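Local coordinates for protein D-alanyl-lipoteichoic acid synthetase (Streptococcus pneumoniae, PDB 3BMA) that probably takes part in attaching D-alanine to lipoteichoic acid during cell wall biogenesis, as a membrane-associated DltD-family member of the SGNH hydrolase clan, at residues Asp24-Arg29 / Gln122-Gly127; Ser30-Ala35 / Tyr74-Gly79; Asp128-Phe133 / Val157-Leu162. The protein carries 1 engineered substitution. One frame throughout, in Å; residues are numbered along the deposited sequence. Where two conformers were deposited one is given.

Contact 1 (Asp24-Arg29 / Gln122-Gly127); sequences DSFKER and QQYFNG
The ammonium nitrogen of K27 is gripped twice: NZ lies 2.9 Å from D24 OD2 and 3.3 Å from E28 OE2, each a salt bridge with weak hydrogen-bond geometry. D24 lies one helical turn back, and E28, the next residue, reaches NZ by a chain bent at chi2 (70°). With both anions on one lysine, D24 OD2 and E28 OE2 come within 3.1 Å, a repulsion the shared cation would partly offset. The lysine's aliphatic part does the crossing. Its CB rests 3.3 Å from Y124 O and its CD 3.4 Å from Q123 O, at the end of helix 118-124. Alongside, the F26 ring meets Y124 CB, its CD2 3.7 Å away, while the tyrosine hydroxyl runs on to G79 O. N126 works in two directions: OD1 caps the following helix at Q129 N, and ND2 donates to a water 3.3 Å away that also accepts from R29 N at 3.0 Å. The contact thus has an apolar part, lysine methylenes, F26 ring and Y124 CB, and a polar part: K27 holds both carboxylates within segment 24-29, R29 turns to D128, and one water bridges R29 N and the N126 amide.

Contact 2 (Ser30-Ala35 / Tyr74-Gly79); sequences SQKVRA and YLLGQG
Helix 30-35 and strand 74-76 run roughly antiparallel, their directions 146° apart, and their axes approach to 10.3 Å, a spacing at which side chains fill the gap between a helix and a sheet. The closest CA pair is K32 and Y74. From the strand, Y74 and L76 both turn their CB toward the helix, as alternate residues of a strand do.

Y74 carries the contact. Its CG stands anti to the backbone N (chi1 -163°), which sends the ring lengthwise into the helix surface between residues one turn apart. On one flank the methyl of A35 lies 3.7 Å from CD1 and is equally near CE1; on the other, K32 CB is 3.8 Å from CE2. The tip goes down onto the backbone itself, with CZ 3.6 Å from K32 CA and the hydroxyl OH 3.4 Å from Q31 CB. OH also comes near K32 N, but the angle is too poor for a hydrogen bond, so between these two segments the tyrosine is held by packing.

The K32 side chain then leads away from this patch. Its CG takes the crowded position between N and carbonyl carbon (chi1 67°), the chain runs extended, and it crosses that of L76 at about a right angle, with K32 CD 4.0 Å from L76 CD2. Beyond the apolar stem, NZ is taken up by three acceptors, F26 O, G89 O and Q92 OE1, which suggests how a buried ammonium group is satisfied.

Around this core, strand 72-76 is an outermost strand of this chain's five-stranded parallel sheet and bonds through Y74 and L76 to strand 43-47, in the strand order 2-1-3-4-5 of SGNH-type alpha/beta folds. Helix 11-18 touches Y74 and A35 beside it, and helix 23-27 places S25 against Y74 and F26 against L76.

Contact 3 (Asp128-Phe133 / Val157-Leu162); sequences DQLTSF and VAMKDL
The one ring of the two segments, that of F133, does not meet the other segment, but two rings of a second subunit each span both: F194 of that subunit packs on L130 and A158, and F186 of that subunit on T131 and M159. F133 itself meets F88 edge-to-face and also touches A146 and L166, so its ring packs among the neighbouring helices 83-90, 141-153 and 160-167.

Between the segments themselves the meeting is aliphatic. L130 points toward the loop 157-159 and makes the main approach with one branch: CD1 lies 3.4 Å from A158 O, 3.9 Å from A158 CB and 3.7 Å from M159 CE. Its chi1 of -143° departs from a staggered value. V157 is a looser neighbour, its CG2 4.3 Å from L130 CD1. M159 slides past L130 in the opposite direction, and its bend at chi3 (-71°) brings the terminal methyl between two partners, for CE is also 3.7 Å from T131 CG2. The methionine crosses the threonine at about a right angle.

T131 divides its roles: CG2 faces this apolar group, while OG1 bonds to N187 and to G127 O of its own helix. Within the same helix, D128 O accepts both S132 N and, at 2.6 Å, S132 OG, the hydroxyl standing above the carbonyl plane.

M159 is the N-cap residue of helix 160-167, and its positive phi of 54° gives the backbone the turn by which the loop enters the helix; M159 O accepts L162 N at 3.1 Å. Just beyond, K160 reaches E171 of a third subunit by a salt bridge. Thus the loop before helix 160-167 is laid against helix 127-136, with L130 continuing onto V163 and V157 onto L151 of helix 141-153, while helix 174-194 touches D128 and L162.

Overall arrangement
Contacts 2 and 3 are both buried but in different settings: contact 2 lies about 11 Å from the chain centre, between helix 29-36 and the outermost strand 72-76, whereas contact 3, about 23 Å out, is packed among helices. Contacts 1 and 3 both touch the second subunit; contact 2 touches none. Contact 1, partly buried, joins the other two. Its helix 23-27 leads directly into helix 29-36 of contact 2, with F26 CD1 packing against G77 N, and its helix 118-124 leads into helix 127-136 of contact 3, where Y124 O accepts Q129 NE2. Chemistry follows place: an aromatic wedge at the sheet, methyl groups at the subunit boundary, and charge with water at the joint between.

Contact 1 (Asp24-Arg29 / Gln122-Gly127)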
ATOM      1  N   ASP C  24      15.435  15.887  24.906  1.00 41.44           N
ATOM      2  CA  ASP C  24      15.552  14.494  24.464  1.00 43.69           C
ATOM      3  C   ASP C  24      14.957  13.475  25.434  1.00 42.75           C
ATOM      4  O   ASP C  24      14.209  12.599  25.014  1.00 41.12           O
ATOM      5  CB  ASP C  24      17.013  14.141  24.162  1.00 48.63           C
ATOM      6  CG  ASP C  24      17.478  14.648  22.799  1.00 56.29           C
ATOM      7  OD1 ASP C  24      18.602  14.279  22.391  1.00 61.79           O
ATOM      8  OD2 ASP C  24      16.734  15.402  22.132  1.00 58.97           O
ATOM      9  N   SER C  25      15.266  13.602  26.725  1.00 40.38           N
ATOM     10  CA  SER C  25      14.744  12.678  27.740  1.00 39.92           C
ATOM     11  C   SER C  25      13.216  12.711  27.820  1.00 38.31           C
ATOM     12  O   SER C  25      12.587  11.721  28.194  1.00 41.89           O
ATOM     13  CB  SER C  25      15.368  12.952  29.117  1.00 39.93           C
ATOM     14  OG  SER C  25      14.953  14.200  29.647  1.00 44.78           O
ATOM     15  N   PHE C  26      12.635  13.847  27.443  1.00 37.77           N
ATOM     16  CA  PHE C  26      11.190  14.010  27.409  1.00 33.84           C
ATOM     17  C   PHE C  26      10.532  13.569  26.093  1.00 35.20           C
ATOM     18  O   PHE C  26       9.613  12.748  26.121  1.00 36.50           O
ATOM     19  CB  PHE C  26      10.801  15.456  27.740  1.00 36.20           C
ATOM     20  CG  PHE C  26       9.318  15.675  27.835  1.00 42.66           C
ATOM     21  CD1 PHE C  26       8.633  15.353  28.997  1.00 37.42           C
ATOM     22  CD2 PHE C  26       8.602  16.197  26.759  1.00 53.20           C
ATOM     23  CE1 PHE C  26       7.263  15.547  29.087  1.00 39.07           C
ATOM     24  CE2 PHE C  26       7.229  16.389  26.841  1.00 53.55           C
ATOM     25  CZ  PHE C  26       6.560  16.066  28.012  1.00 43.23           C
ATOM     26  N   LYS C  27      10.983  14.115  24.957  1.00 38.38           N
ATOM     27  CA  LYS C  27      10.306  13.887  23.672  0.50 40.48           C
ATOM     28  C   LYS C  27      10.635  12.544  23.005  1.00 38.59           C
ATOM     29  O   LYS C  27       9.807  11.983  22.292  1.00 47.84           O
ATOM     30  CB  LYS C  27      10.502  15.070  22.705  0.50 40.53           C
ATOM     31  CG  LYS C  27      11.855  15.166  22.020  0.50 38.34           C
ATOM     32  CD  LYS C  27      11.840  16.229  20.932  0.50 39.85           C
ATOM     33  CE  LYS C  27      13.068  16.132  20.030  0.50 49.33           C
ATOM     34  NZ  LYS C  27      14.349  16.428  20.740  0.50 50.92           N
ATOM     35  N   GLU C  28      11.840  12.035  23.236  1.00 41.75           N
ATOM     36  CA  GLU C  28      12.259  10.789  22.606  1.00 44.56           C
ATOM     37  C   GLU C  28      11.663   9.561  23.277  1.00 42.68           C
ATOM     38  O   GLU C  28      11.507   9.506  24.497  1.00 43.56           O
ATOM     39  CB  GLU C  28      13.787  10.677  22.530  1.00 48.93           C
ATOM     40  CG  GLU C  28      14.390  10.880  21.135  1.00 58.47           C
ATOM     41  CD  GLU C  28      14.297  12.307  20.626  1.00 72.34           C
ATOM     42  OE1 GLU C  28      13.917  12.492  19.449  1.00 77.34           O
ATOM     43  OE2 GLU C  28      14.609  13.242  21.394  1.00 80.29           O
ATOM     44  N   ARG C  29      11.326   8.592  22.435  1.00 41.51           N
ATOM     45  CA  ARG C  29      10.733   7.333  22.854  0.50 39.37           C
ATOM     46  C   ARG C  29      11.735   6.459  23.607  1.00 39.24           C
ATOM     47  O   ARG C  29      11.436   5.953  24.684  1.00 43.17           O
ATOM     48  CB  ARG C  29      10.235   6.594  21.613  0.50 37.51           C
ATOM     49  CG  ARG C  29       9.528   5.293  21.873  0.50 29.46           C
ATOM     50  CD  ARG C  29       9.216   4.624  20.559  0.50 32.21           C
ATOM     51  NE  ARG C  29       8.026   3.790  20.659  0.50 34.83           N
ATOM     52  CZ  ARG C  29       6.786   4.213  20.434  0.50 35.39           C
ATOM     53  NH1 ARG C  29       5.779   3.363  20.557  0.50 38.27           N
ATOM     54  NH2 ARG C  29       6.546   5.473  20.083  0.50 29.97           N
ATOM     55  N   GLN C 122       6.295  23.318  20.645  1.00 35.98           N
ATOM     56  CA  GLN C 122       6.979  22.908  19.413  1.00 34.49           C
ATOM     57  C   GLN C 122       8.244  22.095  19.656  1.00 36.05           C
ATOM     58  O   GLN C 122       8.603  21.228  18.854  1.00 35.06           O
ATOM     59  CB  GLN C 122       7.371  24.147  18.607  1.00 38.14           C
ATOM     60  CG  GLN C 122       6.235  24.835  17.888  1.00 46.67           C
ATOM     61  CD  GLN C 122       6.606  26.210  17.358  1.00 43.89           C
ATOM     62  OE1 GLN C 122       5.845  26.816  16.603  1.00 53.58           O
ATOM     63  NE2 GLN C 122       7.777  26.709  17.746  1.00 44.22           N
ATOM     64  N   GLN C 123       8.916  22.396  20.763  1.00 29.76           N
ATOM     65  CA  GLN C 123      10.171  21.760  21.111  1.00 33.98           C
ATOM     66  C   GLN C 123      10.001  20.320  21.586  1.00 33.53           C
ATOM     67  O   GLN C 123      10.905  19.504  21.410  1.00 38.62           O
ATOM     68  CB  GLN C 123      10.899  22.588  22.170  1.00 31.05           C
ATOM     69  CG  GLN C 123      11.215  24.014  21.724  1.00 40.31           C
ATOM     70  CD  GLN C 123      11.947  24.817  22.789  1.00 50.31           C
ATOM     71  OE1 GLN C 123      12.983  24.391  23.308  1.00 61.72           O
ATOM     72  NE2 GLN C 123      11.414  25.990  23.114  1.00 54.90           N
ATOM     73  N   TYR C 124       8.844  20.006  22.168  1.00 31.88           N
ATOM     74  CA  TYR C 124       8.654  18.714  22.834  1.00 31.22           C
ATOM     75  C   TYR C 124       7.729  17.760  22.068  1.00 35.76           C
ATOM     76  O   TYR C 124       7.555  16.605  22.458  1.00 38.08           O
ATOM     77  CB  TYR C 124       8.177  18.911  24.284  1.00 35.31           C
ATOM     78  CG  TYR C 124       8.845  20.065  25.019  1.00 35.62           C
ATOM     79  CD1 TYR C 124      10.237  20.152  25.120  1.00 41.82           C
ATOM     80  CD2 TYR C 124       8.081  21.061  25.627  1.00 35.89           C
ATOM     81  CE1 TYR C 124      10.845  21.211  25.782  1.00 40.15           C
ATOM     82  CE2 TYR C 124       8.679  22.120  26.300  1.00 33.18           C
ATOM     83  CZ  TYR C 124      10.061  22.192  26.370  1.00 40.43           C
ATOM     84  OH  TYR C 124      10.662  23.240  27.037  1.00 37.63           O
ATOM     85  N   PHE C 125       7.148  18.248  20.976  1.00 31.02           N
ATOM     86  CA  PHE C 125       6.309  17.433  20.107  1.00 30.62           C
ATOM     87  C   PHE C 125       7.108  17.029  18.866  1.00 35.89           C
ATOM     88  O   PHE C 125       7.528  17.889  18.083  1.00 43.76           O
ATOM     89  CB  PHE C 125       5.048  18.211  19.721  1.00 29.84           C
ATOM     90  CG  PHE C 125       4.041  17.412  18.933  1.00 28.02           C
ATOM     91  CD1 PHE C 125       3.216  16.490  19.562  1.00 26.62           C
ATOM     92  CD2 PHE C 125       3.903  17.602  17.567  1.00 34.68           C
ATOM     93  CE1 PHE C 125       2.283  15.758  18.842  1.00 28.06           C
ATOM     94  CE2 PHE C 125       2.969  16.879  16.835  1.00 31.56           C
ATOM     95  CZ  PHE C 125       2.157  15.953  17.473  1.00 34.89           C
ATOM     96  N   ASN C 126       7.338  15.728  18.703  1.00 32.32           N
ATOM     97  CA  ASN C 126       7.984  15.210  17.498  1.00 31.72           C
ATOM     98  C   ASN C 126       7.005  14.433  16.615  1.00 28.11           C
ATOM     99  O   ASN C 126       5.835  14.293  16.970  1.00 22.39           O
ATOM    100  CB  ASN C 126       9.237  14.378  17.840  1.00 29.53           C
ATOM    101  CG  ASN C 126       8.932  13.127  18.656  1.00 27.80           C
ATOM    102  OD1 ASN C 126       7.779  12.729  18.824  1.00 18.77           O
ATOM    103  ND2 ASN C 126       9.984  12.488  19.156  1.00 29.82           N
ATOM    104  N   GLY C 127       7.496  13.924  15.485  1.00 27.95           N
ATOM    105  CA  GLY C 127       6.698  13.112  14.562  1.00 24.85           C
ATOM    106  C   GLY C 127       6.321  11.735  15.069  1.00 26.31           C
ATOM    107  O   GLY C 127       5.335  11.148  14.618  1.00 20.05           O
TER
HETATM  108  O   HOH W   1      10.713   9.305  19.565  1.00 23.27           O

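Contact 2 (Ser30-Ala35 / Tyr74-Gly79)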
ATOM      1  N   SER C  30      12.922   6.300  23.021  1.00 38.65           N
ATOM      2  CA  SER C  30      13.941   5.353  23.485  1.00 42.81           C
ATOM      3  C   SER C  30      14.297   5.393  24.968  1.00 42.68           C
ATOM      4  O   SER C  30      14.129   4.390  25.656  1.00 44.65           O
ATOM      5  CB  SER C  30      15.212   5.470  22.641  1.00 41.41           C
ATOM      6  OG  SER C  30      16.137   4.446  22.974  1.00 49.76           O
ATOM      7  N   GLN C  31      14.773   6.542  25.446  1.00 47.07           N
ATOM      8  CA  GLN C  31      15.276   6.679  26.818  1.00 43.39           C
ATOM      9  C   GLN C  31      14.212   6.440  27.889  1.00 40.99           C
ATOM     10  O   GLN C  31      14.476   5.749  28.876  1.00 43.44           O
ATOM     11  CB  GLN C  31      15.940   8.045  27.020  1.00 42.24           C
ATOM     12  CG  GLN C  31      17.215   8.250  26.213  1.00 47.44           C
ATOM     13  CD  GLN C  31      17.803   9.642  26.384  1.00 49.91           C
ATOM     14  OE1 GLN C  31      17.763  10.462  25.466  1.00 58.81           O
ATOM     15  NE2 GLN C  31      18.348   9.916  27.564  1.00 50.57           N
ATOM     16  N   LYS C  32      13.015   6.988  27.689  1.00 37.39           N
ATOM     17  CA  LYS C  32      11.931   6.812  28.656  1.00 32.05           C
ATOM     18  C   LYS C  32      11.311   5.411  28.648  1.00 35.15           C
ATOM     19  O   LYS C  32      10.919   4.914  29.694  1.00 40.07           O
ATOM     20  CB  LYS C  32      10.869   7.919  28.550  1.00 32.85           C
ATOM     21  CG  LYS C  32      10.031   7.945  27.280  1.00 35.86           C
ATOM     22  CD  LYS C  32       9.283   9.265  27.174  1.00 31.54           C
ATOM     23  CE  LYS C  32       8.352   9.283  25.985  1.00 30.53           C
ATOM     24  NZ  LYS C  32       7.812  10.655  25.763  1.00 28.55           N
ATOM     25  N   VAL C  33      11.250   4.765  27.487  1.00 34.40           N
ATOM     26  CA  VAL C  33      10.701   3.408  27.403  1.00 30.08           C
ATOM     27  C   VAL C  33      11.690   2.363  27.951  1.00 33.40           C
ATOM     28  O   VAL C  33      11.271   1.372  28.551  1.00 27.45           O
ATOM     29  CB  VAL C  33      10.186   3.072  25.965  1.00 29.61           C
ATOM     30  CG1 VAL C  33       9.833   1.591  25.812  1.00 12.49           C
ATOM     31  CG2 VAL C  33       8.959   3.928  25.633  1.00 23.90           C
ATOM     32  N   ARG C  34      12.990   2.619  27.775  1.00 37.82           N
ATOM     33  CA  ARG C  34      14.054   1.735  28.261  0.50 43.02           C
ATOM     34  C   ARG C  34      14.035   1.620  29.787  1.00 42.43           C
ATOM     35  O   ARG C  34      14.134   0.523  30.340  1.00 40.20           O
ATOM     36  CB  ARG C  34      15.410   2.270  27.792  0.50 45.34           C
ATOM     37  CG  ARG C  34      16.593   1.333  27.941  0.50 55.08           C
ATOM     38  CD  ARG C  34      17.831   2.005  27.362  0.50 63.78           C
ATOM     39  NE  ARG C  34      19.070   1.296  27.684  0.50 63.73           N
ATOM     40  CZ  ARG C  34      19.704   0.472  26.854  0.50 65.29           C
ATOM     41  NH1 ARG C  34      20.828  -0.118  27.242  0.50 63.70           N
ATOM     42  NH2 ARG C  34      19.225   0.234  25.636  0.50 65.73           N
ATOM     43  N   ALA C  35      13.910   2.768  30.453  1.00 40.34           N
ATOM     44  CA  ALA C  35      13.893   2.833  31.916  1.00 38.47           C
ATOM     45  C   ALA C  35      12.582   2.329  32.518  1.00 37.35           C
ATOM     46  O   ALA C  35      12.596   1.551  33.475  1.00 40.28           O
ATOM     47  CB  ALA C  35      14.187   4.244  32.386  1.00 32.13           C
ATOM     48  N   TYR C  74      11.600   9.005  37.192  1.00 37.01           N
ATOM     49  CA  TYR C  74      11.982   9.405  35.840  1.00 35.63           C
ATOM     50  C   TYR C  74      11.343  10.761  35.586  1.00 33.34           C
ATOM     51  O   TYR C  74      10.135  10.859  35.384  1.00 34.06           O
ATOM     52  CB  TYR C  74      11.541   8.392  34.770  1.00 35.17           C
ATOM     53  CG  TYR C  74      12.275   8.584  33.449  1.00 34.71           C
ATOM     54  CD1 TYR C  74      13.349   7.769  33.103  1.00 32.74           C
ATOM     55  CD2 TYR C  74      11.911   9.600  32.559  1.00 30.65           C
ATOM     56  CE1 TYR C  74      14.037   7.954  31.905  1.00 31.07           C
ATOM     57  CE2 TYR C  74      12.595   9.796  31.360  1.00 31.44           C
ATOM     58  CZ  TYR C  74      13.655   8.969  31.040  1.00 36.49           C
ATOM     59  OH  TYR C  74      14.328   9.156  29.852  1.00 43.63           O
ATOM     60  N   LEU C  75      12.168  11.801  35.592  1.00 32.75           N
ATOM     61  CA  LEU C  75      11.675  13.170  35.524  1.00 39.85           C
ATOM     62  C   LEU C  75      11.280  13.548  34.101  1.00 41.66           C
ATOM     63  O   LEU C  75      12.126  13.658  33.210  1.00 46.75           O
ATOM     64  CB  LEU C  75      12.706  14.144  36.105  1.00 41.61           C
ATOM     65  CG  LEU C  75      13.313  13.769  37.468  1.00 42.79           C
ATOM     66  CD1 LEU C  75      14.553  14.603  37.748  1.00 44.13           C
ATOM     67  CD2 LEU C  75      12.303  13.880  38.606  1.00 36.37           C
ATOM     68  N   LEU C  76       9.978  13.724  33.902  1.00 40.27           N
ATOM     69  CA  LEU C  76       9.419  14.010  32.593  1.00 34.12           C
ATOM     70  C   LEU C  76       8.838  15.413  32.526  1.00 40.04           C
ATOM     71  O   LEU C  76       7.670  15.634  32.854  1.00 46.50           O
ATOM     72  CB  LEU C  76       8.349  12.976  32.236  1.00 33.86           C
ATOM     73  CG  LEU C  76       8.838  11.556  31.960  1.00 38.52           C
ATOM     74  CD1 LEU C  76       7.732  10.555  32.223  1.00 41.09           C
ATOM     75  CD2 LEU C  76       9.362  11.428  30.535  1.00 37.54           C
ATOM     76  N   GLY C  77       9.659  16.362  32.092  1.00 40.39           N
ATOM     77  CA  GLY C  77       9.198  17.726  31.903  1.00 40.57           C
ATOM     78  C   GLY C  77      10.282  18.739  31.612  1.00 42.21           C
ATOM     79  O   GLY C  77      11.444  18.553  31.979  1.00 47.84           O
ATOM     80  N   GLN C  78       9.881  19.813  30.939  1.00 41.56           N
ATOM     81  CA  GLN C  78      10.737  20.963  30.674  1.00 42.12           C
ATOM     82  C   GLN C  78       9.900  22.240  30.760  1.00 38.21           C
ATOM     83  O   GLN C  78       8.682  22.173  30.926  1.00 35.38           O
ATOM     84  CB  GLN C  78      11.375  20.841  29.287  1.00 49.45           C
ATOM     85  CG  GLN C  78      12.599  19.944  29.189  1.00 49.35           C
ATOM     86  CD  GLN C  78      13.802  20.546  29.875  1.00 63.12           C
ATOM     87  OE1 GLN C  78      14.497  21.388  29.311  1.00 67.22           O
ATOM     88  NE2 GLN C  78      14.052  20.120  31.104  1.00 70.18           N
ATOM     89  N   GLY C  79      10.552  23.395  30.642  1.00 38.65           N
ATOM     90  CA  GLY C  79       9.876  24.693  30.720  1.00 33.24           C
ATOM     91  C   GLY C  79       8.779  24.879  29.690  1.00 34.88           C
ATOM     92  O   GLY C  79       9.002  24.697  28.493  1.00 35.26           O
TER

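Contact 3 (Asp128-Phe133 / Val157-Leu162)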
ATOM      1  N   ASP C 128       7.111  11.213  16.004  1.00 26.40           N
ATOM      2  CA  ASP C 128       6.806   9.934  16.644  1.00 21.13           C
ATOM      3  C   ASP C 128       5.569  10.060  17.532  1.00 22.77           C
ATOM      4  O   ASP C 128       4.783   9.121  17.623  1.00 34.84           O
ATOM      5  CB  ASP C 128       8.017   9.418  17.437  1.00 24.40           C
ATOM      6  CG  ASP C 128       7.775   8.058  18.068  1.00 30.80           C
ATOM      7  OD1 ASP C 128       7.075   7.205  17.475  1.00 37.58           O
ATOM      8  OD2 ASP C 128       8.296   7.841  19.174  1.00 46.47           O
ATOM      9  N   GLN C 129       5.390  11.227  18.155  1.00 28.01           N
ATOM     10  CA  GLN C 129       4.195  11.526  18.952  1.00 23.69           C
ATOM     11  C   GLN C 129       2.947  11.706  18.093  1.00 27.08           C
ATOM     12  O   GLN C 129       1.855  11.316  18.502  1.00 26.13           O
ATOM     13  CB  GLN C 129       4.405  12.776  19.799  1.00 23.23           C
ATOM     14  CG  GLN C 129       5.223  12.537  21.053  1.00 22.54           C
ATOM     15  CD  GLN C 129       5.654  13.817  21.724  1.00 20.02           C
ATOM     16  OE1 GLN C 129       4.907  14.795  21.751  1.00 25.89           O
ATOM     17  NE2 GLN C 129       6.865  13.820  22.278  1.00 23.74           N
ATOM     18  N   LEU C 130       3.119  12.310  16.917  1.00 31.40           N
ATOM     19  CA  LEU C 130       2.033  12.487  15.955  1.00 29.85           C
ATOM     20  C   LEU C 130       1.468  11.132  15.538  1.00 26.87           C
ATOM     21  O   LEU C 130       0.268  10.903  15.647  1.00 30.96           O
ATOM     22  CB  LEU C 130       2.530  13.237  14.716  1.00 27.34           C
ATOM     23  CG  LEU C 130       1.651  14.267  13.990  1.00 27.36           C
ATOM     24  CD1 LEU C 130       2.308  14.637  12.677  1.00 30.10           C
ATOM     25  CD2 LEU C 130       0.212  13.829  13.743  1.00 35.83           C
ATOM     26  N   THR C 131       2.346  10.239  15.083  1.00 30.61           N
ATOM     27  CA  THR C 131       1.933   8.926  14.576  1.00 29.39           C
ATOM     28  C   THR C 131       1.413   7.990  15.670  1.00 30.89           C
ATOM     29  O   THR C 131       0.517   7.186  15.411  1.00 30.60           O
ATOM     30  CB  THR C 131       3.049   8.235  13.764  1.00 29.90           C
ATOM     31  OG1 THR C 131       4.305   8.362  14.443  1.00 29.85           O
ATOM     32  CG2 THR C 131       3.158   8.840  12.375  1.00 23.67           C
ATOM     33  N   SER C 132       1.974   8.111  16.877  1.00 28.61           N
ATOM     34  CA  SER C 132       1.493   7.390  18.067  1.00 28.81           C
ATOM     35  C   SER C 132       0.091   7.827  18.463  1.00 30.67           C
ATOM     36  O   SER C 132      -0.731   7.001  18.875  1.00 34.35           O
ATOM     37  CB  SER C 132       2.421   7.622  19.257  1.00 25.19           C
ATOM     38  OG  SER C 132       3.716   7.127  18.993  1.00 35.34           O
ATOM     39  N   PHE C 133      -0.165   9.128  18.350  1.00 31.48           N
ATOM     40  CA  PHE C 133      -1.491   9.688  18.587  1.00 30.93           C
ATOM     41  C   PHE C 133      -2.514   9.128  17.600  1.00 27.42           C
ATOM     42  O   PHE C 133      -3.582   8.686  18.010  1.00 35.60           O
ATOM     43  CB  PHE C 133      -1.452  11.222  18.536  1.00 28.51           C
ATOM     44  CG  PHE C 133      -2.810  11.871  18.454  1.00 27.38           C
ATOM     45  CD1 PHE C 133      -3.197  12.556  17.304  1.00 28.72           C
ATOM     46  CD2 PHE C 133      -3.699  11.805  19.526  1.00 23.23           C
ATOM     47  CE1 PHE C 133      -4.445  13.154  17.222  1.00 19.70           C
ATOM     48  CE2 PHE C 133      -4.953  12.403  19.451  1.00 23.61           C
ATOM     49  CZ  PHE C 133      -5.325  13.078  18.298  1.00 24.06           C
ATOM     50  N   VAL C 157       0.079  21.201   9.760  1.00 48.21           N
ATOM     51  CA  VAL C 157       0.710  20.031  10.380  1.00 43.96           C
ATOM     52  C   VAL C 157       0.973  18.923   9.344  1.00 42.09           C
ATOM     53  O   VAL C 157       0.332  18.883   8.290  1.00 44.45           O
ATOM     54  CB  VAL C 157      -0.158  19.515  11.593  1.00 42.81           C
ATOM     55  CG1 VAL C 157      -1.458  18.839  11.133  1.00 44.03           C
ATOM     56  CG2 VAL C 157       0.639  18.616  12.533  1.00 30.22           C
ATOM     57  N   ALA C 158       1.943  18.059   9.633  1.00 42.09           N
ATOM     58  CA  ALA C 158       2.159  16.841   8.864  1.00 43.78           C
ATOM     59  C   ALA C 158       0.962  15.917   9.047  1.00 46.08           C
ATOM     60  O   ALA C 158       0.399  15.838  10.143  1.00 51.37           O
ATOM     61  CB  ALA C 158       3.438  16.152   9.308  1.00 45.89           C
ATOM     62  N   MET C 159       0.580  15.239   7.964  1.00 47.21           N
ATOM     63  CA  MET C 159      -0.640  14.414   7.895  1.00 46.75           C
ATOM     64  C   MET C 159      -1.897  15.197   8.297  1.00 44.21           C
ATOM     65  O   MET C 159      -2.730  14.714   9.071  1.00 45.30           O
ATOM     66  CB  MET C 159      -0.484  13.111   8.691  1.00 44.62           C
ATOM     67  CG  MET C 159       0.506  12.138   8.067  1.00 47.74           C
ATOM     68  SD  MET C 159       0.991  10.832   9.197  1.00 40.69           S
ATOM     69  CE  MET C 159       2.001  11.751  10.343  1.00 27.23           C
ATOM     70  N   LYS C 160      -2.005  16.405   7.742  1.00 40.58           N
ATOM     71  CA  LYS C 160      -3.102  17.343   7.983  1.00 42.33           C
ATOM     72  C   LYS C 160      -4.479  16.753   7.664  1.00 43.29           C
ATOM     73  O   LYS C 160      -5.449  17.036   8.364  1.00 46.63           O
ATOM     74  CB  LYS C 160      -2.863  18.619   7.166  1.00 41.11           C
ATOM     75  CG  LYS C 160      -3.748  19.808   7.520  1.00 48.31           C
ATOM     76  CD  LYS C 160      -3.321  21.045   6.739  1.00 50.88           C
ATOM     77  CE  LYS C 160      -4.442  22.071   6.642  1.00 59.35           C
ATOM     78  NZ  LYS C 160      -4.015  23.290   5.899  1.00 57.06           N
ATOM     79  N   ASP C 161      -4.546  15.922   6.622  1.00 40.91           N
ATOM     80  CA  ASP C 161      -5.787  15.259   6.205  1.00 45.42           C
ATOM     81  C   ASP C 161      -6.347  14.317   7.280  1.00 44.69           C
ATOM     82  O   ASP C 161      -7.564  14.211   7.452  1.00 41.20           O
ATOM     83  CB  ASP C 161      -5.574  14.500   4.882  1.00 41.31           C
ATOM     84  CG  ASP C 161      -4.517  13.394   4.995  1.00 51.94           C
ATOM     85  OD1 ASP C 161      -4.886  12.206   4.867  1.00 53.22           O
ATOM     86  OD2 ASP C 161      -3.325  13.704   5.223  1.00 54.75           O
ATOM     87  N   LEU C 162      -5.444  13.660   8.005  1.00 43.96           N
ATOM     88  CA  LEU C 162      -5.802  12.670   9.011  1.00 42.83           C
ATOM     89  C   LEU C 162      -6.217  13.337  10.318  1.00 41.70           C
ATOM     90  O   LEU C 162      -7.147  12.882  10.983  1.00 46.91           O
ATOM     91  CB  LEU C 162      -4.637  11.699   9.240  1.00 41.75           C
ATOM     92  CG  LEU C 162      -4.223  10.844   8.035  1.00 29.34           C
ATOM     93  CD1 LEU C 162      -2.870  10.187   8.252  1.00 46.04           C
ATOM     94  CD2 LEU C 162      -5.266   9.799   7.731  1.00 26.90           C
TER